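Local coordinates for protein probable tRNA pseudouridine synthase D (Methanosarcina mazei, PDB 1Z2Z) that probably converts uridine-13 of transfer RNAs into pseudouridine, as a member of the TruD family of pseudouridine synthases, at residues E143-P146 and E147-E150; G399-E402 and L403-G406. One frame throughout, in Å; residues are numbered along the deposited sequence.

Contact 1. Residues E143-P146 and E147-E150; sequences ENSP and EETE
Ser145 and Glu148 meet through a side-chain-to-backbone bond: the hydroxyl OG of Ser145 accepts from N of Glu148 at 3.1 Å, and the N-H...O angle of 168° makes it almost straight. The serine reaches that amide because OG lies between its own backbone N and carbonyl carbon (chi1 70°), which turns it toward the amide of Glu148. From there OG is also 3.5 Å from CB of Glu148, the residue whose N-H it caps and whose side chain runs on extended past CG. The evidence identifies Ser145 as the N-cap of helix 146-163, which starts right after the loop leaving strand 130-142, with Pro146 as the first helical residue. Thr149, one turn in, grips the carbonyl of the cap residue twice. Its backbone N donates to Ser145 O at 2.8 Å, nearly in line with the C=O, while its hydroxyl OG1 donates to the same oxygen, also at 2.8 Å, but from above the carbonyl plane. For Thr149 OG1 to do this it stands beside its own N, opposite the carbonyl carbon, and it then rests 3.2 Å from CB of Asn144. N of Glu150 donates to O of Pro146 at 3.1 Å, continuing the helical pattern. The Asn144 side chain runs roughly perpendicular to that of Glu148, with the amide and carboxylate planes 61° apart. A water donates to OE2 of Glu148 at 2.8 Å and accepts weakly from N of Ser145. On the strand side, Asn144 O is hydrogen-bonded to Ser408 OG, and both Pro146 and Thr149 touch Ser408.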
# COMPACT_ATOMS: atom_id res chain seq x y z
N GLU A 143 10.18 -19.85 15.66
CA GLU A 143 10.08 -20.86 16.70
C GLU A 143 9.88 -22.27 16.14
O GLU A 143 9.25 -23.11 16.78
CB GLU A 143 8.92 -20.51 17.65
CG GLU A 143 7.51 -20.58 17.01
CD GLU A 143 6.37 -20.17 17.95
OE1 GLU A 143 6.25 -20.78 19.04
OE2 GLU A 143 5.60 -19.25 17.60
N ASN A 144 10.40 -22.54 14.95
CA ASN A 144 10.28 -23.87 14.34
C ASN A 144 11.60 -24.35 13.78
O ASN A 144 12.59 -23.61 13.74
CB ASN A 144 9.24 -23.88 13.20
CG ASN A 144 7.82 -23.91 13.71
OD1 ASN A 144 7.44 -24.79 14.50
ND2 ASN A 144 7.01 -22.97 13.25
N SER A 145 11.61 -25.60 13.32
CA SER A 145 12.80 -26.23 12.75
C SER A 145 12.79 -26.12 11.23
O SER A 145 11.75 -25.88 10.62
CB SER A 145 12.85 -27.71 13.15
OG SER A 145 11.83 -28.45 12.49
N PRO A 146 13.96 -26.31 10.60
CA PRO A 146 14.02 -26.23 9.14
C PRO A 146 13.02 -27.17 8.47
O PRO A 146 12.45 -26.84 7.44
CB PRO A 146 15.47 -26.61 8.84
CG PRO A 146 15.82 -27.52 9.98
CD PRO A 146 15.24 -26.78 11.15
N GLU A 147 12.82 -28.34 9.07
CA GLU A 147 11.88 -29.31 8.52
C GLU A 147 10.44 -28.86 8.72
O GLU A 147 9.65 -28.85 7.77
CB GLU A 147 12.08 -30.69 9.16
CG GLU A 147 13.26 -31.49 8.57
CD GLU A 147 12.98 -32.99 8.50
OE1 GLU A 147 11.99 -33.39 7.83
OE2 GLU A 147 13.76 -33.78 9.10
N GLU A 148 10.08 -28.49 9.95
CA GLU A 148 8.72 -28.06 10.23
C GLU A 148 8.34 -26.72 9.58
O GLU A 148 7.16 -26.40 9.44
CB GLU A 148 8.48 -27.99 11.74
CG GLU A 148 8.05 -29.31 12.36
CD GLU A 148 7.20 -29.13 13.62
OE1 GLU A 148 6.55 -30.10 14.06
OE2 GLU A 148 7.18 -28.00 14.16
N THR A 149 9.35 -25.95 9.16
CA THR A 149 9.12 -24.66 8.52
C THR A 149 8.96 -24.80 7.00
O THR A 149 8.10 -24.15 6.41
CB THR A 149 10.29 -23.68 8.84
OG1 THR A 149 10.37 -23.49 10.25
CG2 THR A 149 10.07 -22.34 8.16
N GLU A 150 9.78 -25.64 6.38
CA GLU A 150 9.70 -25.86 4.94
C GLU A 150 8.34 -26.41 4.59
O GLU A 150 7.72 -26.01 3.61
CB GLU A 150 10.79 -26.84 4.47
CG GLU A 150 10.81 -27.08 2.95
CD GLU A 150 12.14 -27.65 2.44
OE1 GLU A 150 13.17 -26.95 2.52
OE2 GLU A 150 12.14 -28.81 1.97
O HOH W 1 9.69 -27.27 15.29

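Contact 2. Residues G399-E402 and L403-G406; sequences GEDE and LNPG
A type I beta turn from Asp401 to Asn404 carries the chain out of strand 398-400 into the loop that precedes strand 408-417, its antiparallel neighbour. The turn is evidenced by its backbone bond, N of Asn404 to O of Asp401 at 3.1 Å, in which the donor stands above the carbonyl plane and the N-H...O angle is 140°. The side chains of these two residues repeat the link: ND2 of Asn404 donates to OD2 of Asp401 at 2.6 Å, although the place of OD2 is less sure in this model. Carboxylate and amide lie nearly coplanar, 25° apart. With chi1 at 75°, CG of Asp401 is flanked by both backbone neighbours of CA, which brings the carboxylate to the Asn404 side chain. CD1 of Leu403 lies 4.1 Å from OE1 of Glu402, whose carboxylate also makes long, weak ion pairs with Lys409 and Arg140. An alanine at Asp401 takes the carboxylate away, and the Asn404 amide, left with Gln28, would probably be less fixed in its rotation. Because ND2 also donates to OE1 of Gln28, the amide is shared between two acceptors, one of them, if the modelled place of OD2 holds, probably a charged carboxylate.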
# COMPACT_ATOMS: atom_id res chain seq x y z
N GLY A 399 15.17 -23.30 6.03
CA GLY A 399 16.47 -23.75 6.49
C GLY A 399 16.80 -23.20 7.86
O GLY A 399 15.95 -22.60 8.53
N GLU A 400 18.04 -23.41 8.27
CA GLU A 400 18.53 -22.96 9.56
C GLU A 400 19.22 -21.61 9.39
O GLU A 400 20.00 -21.42 8.46
CB GLU A 400 19.52 -23.98 10.12
CG GLU A 400 20.17 -23.58 11.46
CD GLU A 400 21.22 -24.58 11.94
OE1 GLU A 400 22.22 -24.79 11.22
OE2 GLU A 400 21.04 -25.14 13.05
N ASP A 401 18.92 -20.68 10.28
CA ASP A 401 19.54 -19.37 10.20
C ASP A 401 20.66 -19.19 11.21
O ASP A 401 20.47 -19.28 12.43
CB ASP A 401 18.50 -18.25 10.37
CG ASP A 401 18.05 -18.08 11.80
OD1 ASP A 401 17.89 -19.11 12.49
OD2 ASP A 401 17.84 -16.91 12.22
N GLU A 402 21.84 -18.95 10.66
CA GLU A 402 23.04 -18.73 11.42
C GLU A 402 22.83 -17.64 12.49
O GLU A 402 23.05 -17.88 13.67
CB GLU A 402 24.17 -18.30 10.48
CG GLU A 402 24.16 -18.98 9.10
CD GLU A 402 22.99 -18.55 8.20
OE1 GLU A 402 22.76 -17.33 8.00
OE2 GLU A 402 22.29 -19.46 7.68
N LEU A 403 22.40 -16.45 12.07
CA LEU A 403 22.20 -15.37 13.03
C LEU A 403 21.39 -15.73 14.26
O LEU A 403 21.54 -15.09 15.30
CB LEU A 403 21.53 -14.18 12.36
CG LEU A 403 22.38 -13.23 11.51
CD1 LEU A 403 22.67 -13.83 10.14
CD2 LEU A 403 21.59 -11.94 11.37
N ASN A 404 20.53 -16.74 14.15
CA ASN A 404 19.70 -17.17 15.28
C ASN A 404 19.78 -18.68 15.42
O ASN A 404 18.95 -19.40 14.87
CB ASN A 404 18.24 -16.77 15.07
CG ASN A 404 18.05 -15.26 14.97
OD1 ASN A 404 18.11 -14.54 15.97
ND2 ASN A 404 17.83 -14.78 13.75
N PRO A 405 20.78 -19.17 16.19
CA PRO A 405 21.00 -20.60 16.42
C PRO A 405 19.83 -21.29 17.13
O PRO A 405 19.38 -20.84 18.19
CB PRO A 405 22.28 -20.61 17.24
CG PRO A 405 22.18 -19.33 18.02
CD PRO A 405 21.70 -18.35 17.00
N GLY A 406 19.34 -22.37 16.53
CA GLY A 406 18.23 -23.12 17.08
C GLY A 406 16.92 -22.78 16.38
O GLY A 406 15.96 -23.56 16.42

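Overall arrangement
Contact 1 comes first along the chain and contact 2 some 250 residues later, yet their centres are only about 11 Å apart. They touch where CB of Pro146 packs 3.8 Å from C of Gly399. The mixed sheet explains the proximity: strand 408-417 pairs antiparallel with both 130-142 and 398-400, so the exit from 130-142 into helix 146-163 lies next to the hairpin connection from 398-400 to 408-417. Residues of 408-417 serve both, Ser408 for contact 1 and Lys409 for contact 2. Both contacts lie at the surface, their centres about 30 Å from the chain centre, and are structural packing away from the predicted nucleophile.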